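Local structure of polysaccharide deacetylase-like protein (4V33) at residues A230-V236 with F259-T265; F215-Q219 with M253-F259; L281-K285 with E313-Y318; V144-H150 with P199-D205. The protein is probably a zinc-dependent polysaccharide deacetylase, required with a related protein for osmotic stability and cell shape in Bacillus anthracis. All blocks are in the same frame, centred on the assembly; numbering follows the deposited sequence.

Past the N-terminal antiparallel sheet, the chain enters the deacetylase domain, where interaction 4 comes first: it closes a loop of 48 residues by setting 144-150 beside 199-205 in the parallel sheet. The next two contacts cross. Segment 215-219 opens interaction 2 and 230-236 opens interaction 1; then 253-259 closes the former and 259-265 the latter, with Phe-259 shared. Interaction 2 joins helix 211-221 to the end of helix 247-255 beside the sheet that interactions 1 and 4 belong to, strand 230-234 lying next to 199-206. Interaction 3 follows in series, joining 281-285 to 313-318, and reaches interaction 1 through Tyr-318 and Ser-263.

Interaction 1: A230-V236 with F259-T265; sequences ATEYMIV and FSMQSHT. With ZN (zinc ion), chain D.
Two parallel strands in extended conformation, 230-234 and 259-263, run side by side, their axes 4.4 Å apart at closest approach and inclined by 32°. The register pairs Ala-230 with Phe-259, Thr-231 with Ser-260, Glu-232 with Met-261 and Tyr-233 with Gln-262. The ladder zigzags as parallel pairing demands: Ser-260 N to Ala-230 O (2.8 Å), Glu-232 N to Ser-260 O (3.0 Å), Gln-262 N to Glu-232 O (2.8 Å), Met-234 N to Gln-262 O (2.9 Å). It continues beyond the strands with His-264 N to Met-234 O (2.8 Å) and Val-236 N to Thr-265 O (3.0 Å), Thr-265 having positive phi (72°). On one face Ala-230 CB meets Phe-259 CE2 at 3.9 Å and Glu-232 CG meets Met-261 SD at 3.6 Å. On the other, Thr-231 CG2 lies 3.8 Å from Gln-262 CG, and a water links Thr-231 OG1 to Ser-260 OG, which also bonds Glu-188. At the C-terminal end, where parallel alpha/beta folds place their active sites, His-264 (chi1 t) binds zinc through NE2 at 2.2 Å, while ND1 is hydrogen-bonded to Ala-300 O; Asp-206 and His-268 complete the metal triad. Helix 247-255 makes the beta-alpha-beta crossover over the Phe-259 and Met-261 face, strand 199-206 flanks 230-234, and helix 277-292 packs on Val-236 and Ser-263.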
# COMPACT_ATOMS: atom_id res chain seq x y z
N ALA A 230 -8.25 7.01 1.86
CA ALA A 230 -8.41 6.04 2.93
C ALA A 230 -9.43 4.99 2.54
O ALA A 230 -10.22 5.20 1.62
CB ALA A 230 -8.85 6.74 4.24
N THR A 231 -9.41 3.87 3.25
CA THR A 231 -10.35 2.77 3.01
C THR A 231 -11.33 2.68 4.17
O THR A 231 -10.93 2.70 5.34
CB THR A 231 -9.59 1.44 2.91
OG1 THR A 231 -8.70 1.48 1.79
CG2 THR A 231 -10.56 0.27 2.74
N GLU A 232 -12.62 2.58 3.85
CA GLU A 232 -13.64 2.34 4.85
C GLU A 232 -14.17 0.94 4.62
O GLU A 232 -14.61 0.63 3.52
CB GLU A 232 -14.79 3.34 4.68
CG GLU A 232 -15.98 3.08 5.62
CD GLU A 232 -15.64 3.42 7.05
OE1 GLU A 232 -15.35 4.61 7.30
OE2 GLU A 232 -15.65 2.51 7.91
N TYR A 233 -14.10 0.09 5.64
CA TYR A 233 -14.67 -1.24 5.54
C TYR A 233 -16.06 -1.21 6.16
O TYR A 233 -16.21 -1.19 7.38
CB TYR A 233 -13.80 -2.25 6.28
CG TYR A 233 -12.41 -2.51 5.72
CD1 TYR A 233 -12.23 -3.23 4.54
CD2 TYR A 233 -11.28 -2.09 6.42
CE1 TYR A 233 -10.95 -3.52 4.06
CE2 TYR A 233 -10.00 -2.37 5.95
CZ TYR A 233 -9.85 -3.10 4.79
OH TYR A 233 -8.59 -3.39 4.34
N MET A 234 -17.08 -1.22 5.31
CA MET A 234 -18.46 -1.00 5.72
C MET A 234 -19.17 -2.30 6.07
O MET A 234 -19.13 -3.26 5.30
CB MET A 234 -19.21 -0.34 4.55
CG MET A 234 -20.67 -0.00 4.82
SD MET A 234 -20.77 1.53 5.77
CE MET A 234 -22.04 1.09 6.97
N ILE A 235 -19.82 -2.34 7.24
CA ILE A 235 -20.75 -3.42 7.54
C ILE A 235 -21.96 -3.16 6.64
O ILE A 235 -22.71 -2.21 6.88
CB ILE A 235 -21.16 -3.45 9.02
CG1 ILE A 235 -19.93 -3.78 9.88
CG2 ILE A 235 -22.25 -4.51 9.26
CD1 ILE A 235 -20.14 -3.48 11.37
N VAL A 236 -22.12 -3.96 5.59
CA VAL A 236 -22.97 -3.52 4.48
C VAL A 236 -24.45 -3.40 4.87
O VAL A 236 -25.15 -2.48 4.43
CB VAL A 236 -22.75 -4.40 3.23
CG1 VAL A 236 -23.64 -3.94 2.08
CG2 VAL A 236 -21.27 -4.35 2.81
N PHE A 259 -12.25 8.53 -0.36
CA PHE A 259 -12.51 7.20 0.17
C PHE A 259 -12.68 6.10 -0.85
O PHE A 259 -13.31 6.27 -1.89
CB PHE A 259 -13.71 7.22 1.11
CG PHE A 259 -13.36 7.63 2.51
CD1 PHE A 259 -13.33 8.97 2.86
CD2 PHE A 259 -13.05 6.68 3.47
CE1 PHE A 259 -12.99 9.36 4.15
CE2 PHE A 259 -12.70 7.06 4.76
CZ PHE A 259 -12.68 8.41 5.10
N SER A 260 -12.09 4.96 -0.51
CA SER A 260 -12.37 3.70 -1.18
C SER A 260 -13.29 2.92 -0.23
O SER A 260 -12.91 2.63 0.91
CB SER A 260 -11.08 2.93 -1.38
OG SER A 260 -11.32 1.65 -1.95
N MET A 261 -14.49 2.59 -0.69
CA MET A 261 -15.49 1.96 0.17
C MET A 261 -15.48 0.46 -0.07
O MET A 261 -15.81 -0.01 -1.16
CB MET A 261 -16.87 2.55 -0.12
CG MET A 261 -17.97 2.16 0.87
SD MET A 261 -17.76 2.92 2.50
CE MET A 261 -17.22 4.52 1.98
N GLN A 262 -15.05 -0.28 0.94
CA GLN A 262 -14.83 -1.71 0.81
C GLN A 262 -15.66 -2.45 1.85
O GLN A 262 -16.45 -1.84 2.57
CB GLN A 262 -13.33 -2.01 0.93
CG GLN A 262 -12.48 -1.25 -0.12
CD GLN A 262 -12.84 -1.66 -1.54
OE1 GLN A 262 -13.14 -2.83 -1.80
NE2 GLN A 262 -12.81 -0.70 -2.47
N SER A 263 -15.50 -3.77 1.93
CA SER A 263 -16.43 -4.61 2.68
C SER A 263 -15.98 -4.98 4.10
O SER A 263 -14.82 -5.28 4.32
CB SER A 263 -16.68 -5.90 1.90
OG SER A 263 -17.57 -6.76 2.58
N HIS A 264 -16.93 -5.01 5.04
CA HIS A 264 -16.67 -5.58 6.37
C HIS A 264 -17.68 -6.71 6.61
O HIS A 264 -18.07 -6.96 7.75
CB HIS A 264 -16.79 -4.51 7.47
CG HIS A 264 -15.97 -4.78 8.70
ND1 HIS A 264 -15.01 -5.77 8.78
CD2 HIS A 264 -15.95 -4.16 9.90
CE1 HIS A 264 -14.45 -5.75 9.98
NE2 HIS A 264 -15.01 -4.79 10.69
N THR A 265 -18.06 -7.39 5.52
CA THR A 265 -19.14 -8.40 5.48
C THR A 265 -20.53 -7.79 5.60
O THR A 265 -20.68 -6.58 5.76
CB THR A 265 -18.97 -9.58 6.50
OG1 THR A 265 -19.37 -9.15 7.81
CG2 THR A 265 -17.54 -10.11 6.52
ZN ZN D . -15.35 -4.49 12.80
O HOH W 1 -9.10 0.22 -0.70
O HOH W 2 -15.31 -3.82 14.72

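Interaction 2: F215-Q219 with M253-F259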
# COMPACT_ATOMS: atom_id res chain seq x y z
N PHE A 215 -13.37 11.96 7.51
CA PHE A 215 -13.54 12.54 6.18
C PHE A 215 -13.28 14.04 6.18
O PHE A 215 -12.50 14.56 5.37
CB PHE A 215 -14.96 12.21 5.69
CG PHE A 215 -15.34 12.85 4.39
CD1 PHE A 215 -14.53 12.76 3.27
CD2 PHE A 215 -16.55 13.52 4.28
CE1 PHE A 215 -14.89 13.35 2.08
CE2 PHE A 215 -16.93 14.12 3.08
CZ PHE A 215 -16.10 14.02 1.98
N HIS A 216 -13.93 14.76 7.09
CA HIS A 216 -13.76 16.20 7.18
C HIS A 216 -12.33 16.61 7.52
O HIS A 216 -11.83 17.61 7.00
CB HIS A 216 -14.74 16.78 8.19
CG HIS A 216 -16.17 16.63 7.78
ND1 HIS A 216 -17.20 16.51 8.70
CD2 HIS A 216 -16.75 16.57 6.56
CE1 HIS A 216 -18.35 16.38 8.06
NE2 HIS A 216 -18.10 16.42 6.76
N VAL A 217 -11.66 15.85 8.38
CA VAL A 217 -10.27 16.12 8.72
C VAL A 217 -9.39 15.94 7.49
O VAL A 217 -8.50 16.75 7.20
CB VAL A 217 -9.78 15.21 9.86
CG1 VAL A 217 -8.26 15.21 9.95
CG2 VAL A 217 -10.40 15.64 11.19
N LEU A 218 -9.63 14.86 6.75
CA LEU A 218 -8.86 14.62 5.53
C LEU A 218 -9.10 15.70 4.46
O LEU A 218 -8.16 16.11 3.76
CB LEU A 218 -9.13 13.21 4.99
CG LEU A 218 -8.61 12.08 5.89
CD1 LEU A 218 -9.03 10.72 5.31
CD2 LEU A 218 -7.10 12.17 6.06
N GLN A 219 -10.34 16.18 4.34
CA GLN A 219 -10.63 17.28 3.43
C GLN A 219 -9.87 18.55 3.82
O GLN A 219 -9.37 19.28 2.96
CB GLN A 219 -12.12 17.60 3.42
CG GLN A 219 -12.98 16.58 2.71
CD GLN A 219 -14.43 17.00 2.68
OE1 GLN A 219 -15.05 17.16 3.73
NE2 GLN A 219 -14.97 17.20 1.49
N MET A 253 -18.26 10.69 0.40
CA MET A 253 -16.91 10.19 0.67
C MET A 253 -16.26 9.65 -0.59
O MET A 253 -15.09 9.92 -0.86
CB MET A 253 -16.97 9.10 1.74
CG MET A 253 -17.32 9.63 3.12
SD MET A 253 -17.86 8.35 4.26
CE MET A 253 -16.28 7.65 4.71
N VAL A 254 -17.02 8.90 -1.37
CA VAL A 254 -16.50 8.34 -2.61
C VAL A 254 -16.32 9.41 -3.69
O VAL A 254 -15.27 9.46 -4.35
CB VAL A 254 -17.40 7.20 -3.12
CG1 VAL A 254 -17.00 6.77 -4.52
CG2 VAL A 254 -17.34 6.02 -2.16
N ASP A 255 -17.31 10.28 -3.87
CA ASP A 255 -17.24 11.28 -4.93
C ASP A 255 -16.09 12.27 -4.74
O ASP A 255 -15.59 12.84 -5.71
CB ASP A 255 -18.56 12.05 -5.07
CG ASP A 255 -19.69 11.18 -5.61
OD1 ASP A 255 -19.44 10.03 -6.02
OD2 ASP A 255 -20.83 11.68 -5.63
N SER A 256 -15.67 12.46 -3.49
CA SER A 256 -14.58 13.38 -3.16
C SER A 256 -13.23 12.89 -3.68
O SER A 256 -12.27 13.65 -3.75
CB SER A 256 -14.47 13.58 -1.65
OG SER A 256 -13.93 12.42 -1.03
N GLY A 257 -13.17 11.60 -4.00
CA GLY A 257 -11.92 10.97 -4.39
C GLY A 257 -11.08 10.52 -3.21
O GLY A 257 -10.02 9.92 -3.39
N ILE A 258 -11.56 10.78 -1.99
CA ILE A 258 -10.79 10.44 -0.80
C ILE A 258 -11.01 9.00 -0.36
O ILE A 258 -10.06 8.30 -0.03
CB ILE A 258 -11.07 11.43 0.37
CG1 ILE A 258 -10.61 12.84 -0.01
CG2 ILE A 258 -10.37 10.98 1.65
CD1 ILE A 258 -10.95 13.91 1.02
N PHE A 259 -12.25 8.53 -0.36
CA PHE A 259 -12.51 7.20 0.17
C PHE A 259 -12.68 6.10 -0.85
O PHE A 259 -13.31 6.27 -1.89
CB PHE A 259 -13.71 7.22 1.11
CG PHE A 259 -13.36 7.63 2.51
CD1 PHE A 259 -13.33 8.97 2.86
CD2 PHE A 259 -13.05 6.68 3.47
CE1 PHE A 259 -12.99 9.36 4.15
CE2 PHE A 259 -12.70 7.06 4.76
CZ PHE A 259 -12.68 8.41 5.10
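Phe-215 is the bump of this contact, and the final part of helix 247-255 with the turn after it is the hollow. The CA-to-CB bond of Phe-215 points sideways, and chi1 t carries the ring to Met-253, whose CG sits over one ring face, 4.1 Å from the centroid in a CH-pi contact. Ser-256 OG meets the ring edge, 3.4 Å from Phe-215 CE1, and Ile-258 CD1 approaches the same CE1 at 4.1 Å. At the base of the side chain, Phe-215 CB rests 3.8 Å from Phe-259 CE1. The arrangement illustrates how an alpha/beta fold layers two successive helices on one side of its parallel sheet: the chain leaves helix 247-255 through Gly-257, with positive phi (84°), and an ST turn in which Ser-256 OG accepts from Ile-258 N at 3.0 Å, and then enters strand 259-263. That turn thrusts Ile-258 back towards helix 211-221, so its side chain fits against two consecutive residues: its CG2 lies 3.9 Å from Leu-218 CD1, and its CD1 3.8 Å from Gln-219 CG. Leu-218 also reaches Phe-259, its CD1 4.3 Å from Phe-259 CZ, and touches Ala-230 of the sheet and Met-174 of helix 167-179.

Interaction 3: L281-K285 with E313-Y318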
# COMPACT_ATOMS: atom_id res chain seq x y z
N LEU A 281 -20.12 -12.69 2.29
CA LEU A 281 -18.92 -12.27 1.56
C LEU A 281 -19.23 -11.82 0.13
O LEU A 281 -18.75 -10.78 -0.33
CB LEU A 281 -17.89 -13.40 1.53
CG LEU A 281 -17.26 -13.79 2.87
CD1 LEU A 281 -16.44 -15.06 2.74
CD2 LEU A 281 -16.39 -12.64 3.41
N LYS A 282 -20.02 -12.61 -0.58
CA LYS A 282 -20.33 -12.32 -1.97
C LYS A 282 -21.41 -11.25 -2.12
O LYS A 282 -21.23 -10.28 -2.85
CB LYS A 282 -20.74 -13.62 -2.67
CG LYS A 282 -21.10 -13.49 -4.12
CD LYS A 282 -21.55 -14.85 -4.63
CE LYS A 282 -22.31 -14.73 -5.91
NZ LYS A 282 -23.65 -14.09 -5.76
N GLU A 283 -22.53 -11.42 -1.43
CA GLU A 283 -23.66 -10.52 -1.61
C GLU A 283 -23.43 -9.15 -0.96
O GLU A 283 -24.00 -8.14 -1.39
CB GLU A 283 -24.96 -11.19 -1.13
CG GLU A 283 -25.25 -12.46 -1.94
CD GLU A 283 -26.45 -13.26 -1.45
OE1 GLU A 283 -27.14 -12.83 -0.50
OE2 GLU A 283 -26.70 -14.33 -2.05
N SER A 284 -22.60 -9.12 0.08
CA SER A 284 -22.22 -7.85 0.69
C SER A 284 -21.42 -7.02 -0.31
O SER A 284 -21.68 -5.83 -0.50
CB SER A 284 -21.41 -8.08 1.98
OG SER A 284 -20.28 -8.89 1.73
N LYS A 285 -20.45 -7.67 -0.96
CA LYS A 285 -19.67 -7.02 -2.02
C LYS A 285 -20.58 -6.48 -3.12
O LYS A 285 -20.44 -5.33 -3.54
CB LYS A 285 -18.68 -8.02 -2.61
CG LYS A 285 -18.06 -7.59 -3.93
CD LYS A 285 -17.17 -8.69 -4.48
CE LYS A 285 -16.72 -8.36 -5.90
NZ LYS A 285 -16.00 -9.52 -6.52
N GLU A 313 -12.67 -19.21 1.25
CA GLU A 313 -13.96 -18.64 0.88
C GLU A 313 -13.79 -17.19 0.42
O GLU A 313 -14.35 -16.78 -0.60
CB GLU A 313 -14.96 -18.72 2.04
CG GLU A 313 -15.38 -20.14 2.42
CD GLU A 313 -16.28 -20.81 1.40
OE1 GLU A 313 -16.71 -20.14 0.43
OE2 GLU A 313 -16.56 -22.02 1.56
N THR A 314 -12.99 -16.44 1.17
CA THR A 314 -12.75 -15.03 0.88
C THR A 314 -12.10 -14.86 -0.50
O THR A 314 -12.43 -13.93 -1.23
CB THR A 314 -11.89 -14.41 1.99
OG1 THR A 314 -12.56 -14.58 3.24
CG2 THR A 314 -11.67 -12.91 1.76
N LYS A 315 -11.21 -15.79 -0.85
CA LYS A 315 -10.46 -15.74 -2.10
C LYS A 315 -11.39 -15.78 -3.32
O LYS A 315 -11.04 -15.30 -4.40
CB LYS A 315 -9.50 -16.94 -2.17
CG LYS A 315 -8.52 -16.91 -3.32
CD LYS A 315 -7.46 -17.99 -3.18
CE LYS A 315 -6.40 -17.88 -4.27
NZ LYS A 315 -5.33 -18.91 -4.11
N LYS A 316 -12.57 -16.36 -3.15
CA LYS A 316 -13.53 -16.44 -4.24
C LYS A 316 -14.04 -15.06 -4.67
O LYS A 316 -14.46 -14.87 -5.82
CB LYS A 316 -14.72 -17.31 -3.83
CG LYS A 316 -14.36 -18.75 -3.54
CD LYS A 316 -15.56 -19.49 -2.95
CE LYS A 316 -15.18 -20.92 -2.58
NZ LYS A 316 -16.34 -21.66 -2.00
N TYR A 317 -14.00 -14.10 -3.74
CA TYR A 317 -14.72 -12.84 -3.92
C TYR A 317 -13.88 -11.57 -3.79
O TYR A 317 -14.25 -10.54 -4.33
CB TYR A 317 -15.89 -12.76 -2.93
CG TYR A 317 -16.72 -14.03 -2.92
CD1 TYR A 317 -17.36 -14.47 -4.07
CD2 TYR A 317 -16.83 -14.80 -1.77
CE1 TYR A 317 -18.11 -15.63 -4.08
CE2 TYR A 317 -17.59 -15.96 -1.76
CZ TYR A 317 -18.22 -16.37 -2.93
OH TYR A 317 -18.97 -17.53 -2.96
N TYR A 318 -12.77 -11.66 -3.06
CA TYR A 318 -11.95 -10.49 -2.76
C TYR A 318 -10.50 -10.71 -3.15
O TYR A 318 -10.00 -11.83 -3.05
CB TYR A 318 -12.02 -10.15 -1.27
CG TYR A 318 -13.41 -9.79 -0.79
CD1 TYR A 318 -13.89 -8.49 -0.94
CD2 TYR A 318 -14.24 -10.74 -0.20
CE1 TYR A 318 -15.15 -8.14 -0.51
CE2 TYR A 318 -15.50 -10.40 0.24
CZ TYR A 318 -15.96 -9.10 0.08
OH TYR A 318 -17.22 -8.74 0.50
O HOH W 3 -13.59 -8.31 -5.51
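The rotamers reveal how helix 277-292 meets the chain leaving helix 308-315. Leu-281, in the mt conformation, points toward 313-318 and spreads its branches: CD1 reaches Glu-313 CB at 4.0 Å, CD2 reaches Tyr-318 CE2 at 4.0 Å, and CB lies 3.7 Å from Tyr-317 CD2. Tyr-317, with chi1 at -48°, turns a ring face to Lys-282, whose CB stands 3.6 Å from the ring centroid in a CH-pi contact. Lys-282 runs on extended, CD being 3.6 Å from Tyr-317 CE1, before chi4 (m) bends NZ away to a salt bridge with Glu-286. Lys-285 has all four chi angles t; that full extension brings NZ to Tyr-317 O at 3.0 Å, and water 3 bridges the same two atoms. Tyr-318, chi1 m, places its ring beside Leu-281; its OH lies 2.7 Å from Leu-281 O, at most a weak hydrogen bond, and is also hydrogen-bonded with Ser-263 OG. Helix 277-292 is thus joined to the end of helix 308-315 and the residues after it by an apolar patch with polar links, Lys-282 lending its aliphatic stem to an aromatic face and Lys-285 an ammonium hydrogen bond to a backbone carbonyl.

Interaction 4: V144-H150 with P199-D205. With ACT (acetate ion), chain C.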
# COMPACT_ATOMS: atom_id res chain seq x y z
N VAL A 144 4.76 -1.89 4.18
CA VAL A 144 3.56 -1.09 4.02
C VAL A 144 2.73 -1.20 5.30
O VAL A 144 2.08 -2.21 5.53
CB VAL A 144 2.71 -1.60 2.85
CG1 VAL A 144 1.47 -0.74 2.67
CG2 VAL A 144 3.53 -1.62 1.54
N PRO A 145 2.78 -0.16 6.16
CA PRO A 145 1.89 -0.19 7.32
C PRO A 145 0.46 0.04 6.88
O PRO A 145 0.17 0.92 6.06
CB PRO A 145 2.39 0.97 8.19
CG PRO A 145 3.22 1.84 7.27
CD PRO A 145 3.71 0.98 6.14
N VAL A 146 -0.44 -0.76 7.46
CA VAL A 146 -1.86 -0.65 7.18
C VAL A 146 -2.53 -0.31 8.52
O VAL A 146 -2.68 -1.16 9.38
CB VAL A 146 -2.42 -1.96 6.60
CG1 VAL A 146 -3.91 -1.82 6.30
CG2 VAL A 146 -1.64 -2.34 5.33
N LEU A 147 -2.87 0.97 8.68
CA LEU A 147 -3.44 1.45 9.94
C LEU A 147 -4.89 1.03 10.10
O LEU A 147 -5.66 1.03 9.14
CB LEU A 147 -3.39 2.98 9.98
CG LEU A 147 -1.99 3.59 10.00
CD1 LEU A 147 -2.04 5.09 9.68
CD2 LEU A 147 -1.38 3.39 11.39
N MET A 148 -5.26 0.68 11.34
CA MET A 148 -6.64 0.31 11.65
C MET A 148 -7.24 1.27 12.68
O MET A 148 -6.81 1.30 13.84
CB MET A 148 -6.70 -1.11 12.18
CG MET A 148 -8.11 -1.52 12.61
SD MET A 148 -8.21 -3.21 13.20
CE MET A 148 -7.00 -3.16 14.52
N TYR A 149 -8.22 2.05 12.23
CA TYR A 149 -9.05 2.88 13.09
C TYR A 149 -10.45 2.32 13.19
O TYR A 149 -10.87 1.50 12.36
CB TYR A 149 -9.15 4.29 12.52
CG TYR A 149 -7.87 5.09 12.56
CD1 TYR A 149 -7.54 5.83 13.69
CD2 TYR A 149 -7.01 5.13 11.47
CE1 TYR A 149 -6.40 6.58 13.74
CE2 TYR A 149 -5.85 5.88 11.51
CZ TYR A 149 -5.55 6.61 12.64
OH TYR A 149 -4.39 7.35 12.67
N HIS A 150 -11.18 2.73 14.23
CA HIS A 150 -12.59 2.42 14.36
C HIS A 150 -13.41 3.70 14.46
O HIS A 150 -13.76 4.28 13.44
CB HIS A 150 -12.83 1.50 15.56
CG HIS A 150 -12.43 0.08 15.29
ND1 HIS A 150 -11.12 -0.34 15.29
CD2 HIS A 150 -13.18 -1.00 14.97
CE1 HIS A 150 -11.08 -1.63 15.01
NE2 HIS A 150 -12.31 -2.05 14.79
N PRO A 199 4.84 4.41 1.41
CA PRO A 199 3.44 4.01 1.25
C PRO A 199 2.79 3.67 2.58
O PRO A 199 3.44 3.12 3.47
CB PRO A 199 3.55 2.73 0.40
CG PRO A 199 4.94 2.20 0.70
CD PRO A 199 5.77 3.46 0.80
N ILE A 200 1.51 4.02 2.72
CA ILE A 200 0.77 3.70 3.93
C ILE A 200 -0.72 3.63 3.59
O ILE A 200 -1.19 4.36 2.72
CB ILE A 200 1.05 4.74 5.05
CG1 ILE A 200 0.43 4.29 6.38
CG2 ILE A 200 0.58 6.15 4.65
CD1 ILE A 200 1.06 5.00 7.59
N PHE A 201 -1.43 2.73 4.27
CA PHE A 201 -2.87 2.57 4.07
C PHE A 201 -3.59 2.95 5.35
O PHE A 201 -3.40 2.32 6.38
CB PHE A 201 -3.21 1.11 3.73
CG PHE A 201 -2.89 0.74 2.31
CD1 PHE A 201 -1.57 0.69 1.87
CD2 PHE A 201 -3.90 0.43 1.42
CE1 PHE A 201 -1.27 0.35 0.56
CE2 PHE A 201 -3.60 0.08 0.11
CZ PHE A 201 -2.29 0.05 -0.32
N VAL A 202 -4.40 4.00 5.28
CA VAL A 202 -5.27 4.36 6.39
C VAL A 202 -6.59 3.62 6.19
O VAL A 202 -7.23 3.77 5.14
CB VAL A 202 -5.52 5.87 6.44
CG1 VAL A 202 -6.45 6.23 7.60
CG2 VAL A 202 -4.19 6.64 6.54
N THR A 203 -6.99 2.82 7.18
CA THR A 203 -8.26 2.09 7.08
C THR A 203 -9.12 2.29 8.32
O THR A 203 -8.60 2.50 9.43
CB THR A 203 -8.10 0.55 6.82
OG1 THR A 203 -7.78 -0.14 8.05
CG2 THR A 203 -7.02 0.26 5.77
N PHE A 204 -10.43 2.19 8.12
CA PHE A 204 -11.44 2.33 9.17
C PHE A 204 -12.35 1.12 9.12
O PHE A 204 -12.77 0.70 8.03
CB PHE A 204 -12.29 3.57 8.92
CG PHE A 204 -11.52 4.84 8.92
CD1 PHE A 204 -10.95 5.32 7.75
CD2 PHE A 204 -11.36 5.57 10.09
CE1 PHE A 204 -10.22 6.50 7.73
CE2 PHE A 204 -10.63 6.76 10.08
CZ PHE A 204 -10.06 7.22 8.90
N ASP A 205 -12.67 0.59 10.29
CA ASP A 205 -13.57 -0.55 10.38
C ASP A 205 -14.95 -0.16 10.88
O ASP A 205 -15.06 0.48 11.94
CB ASP A 205 -13.01 -1.63 11.31
CG ASP A 205 -11.87 -2.42 10.68
OD1 ASP A 205 -11.37 -2.02 9.61
OD2 ASP A 205 -11.47 -3.45 11.26
C ACT C . -12.82 -5.54 13.47
O ACT C . -13.04 -4.33 13.20
OXT ACT C . -13.67 -6.17 14.16
CH3 ACT C . -11.59 -6.23 12.98
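The apolar heart of this strand pair is the face bearing Leu-147, Tyr-149, Val-202 and Phe-204. Leu-147 CD1 touches Ile-200 CD1 at 3.7 Å and Val-202 CG2 at 4.1 Å; Tyr-149 CB meets Phe-204 CD2 at 3.5 Å, their rings near parallel but slid apart. Helices 167-179 and 352-359 bury this face. On the other face Val-146 CG1 contacts Phe-201 CB at 4.0 Å; nearby, Val-144 CG1 lies 3.5 Å from Phe-201 CD1. Between the two layers runs the parallel ladder of a distorted beta/alpha barrel, the fold of the family: Phe-201 N to Pro-145 O (3.0 Å), Leu-147 N to Phe-201 O (2.7 Å), Thr-203 N to Leu-147 O (3.0 Å), Tyr-149 N to Thr-203 O (2.9 Å), Asp-205 N to Tyr-149 O (2.9 Å). Leu-147 O also accepts from Thr-203 OG1 (2.7 Å), a hydroxyl that Arg-343 bonds as well. At the polar C-terminal edge, Asp-205 CB sits over the His-150 ring, 3.9 Å from its centroid; His-150 NE2 donates to acetate O at 2.9 Å, and Asp-205 OD2, salt-bridged to Arg-343, stands 2.6 Å from that oxygen, so close that a proton probably lies between them. The acetate, probably from the crystallisation liquor, lies beside the zinc, where His-150, just past its strand, and Asp-205 thus offer a hydrogen-bond donor and a carboxylate.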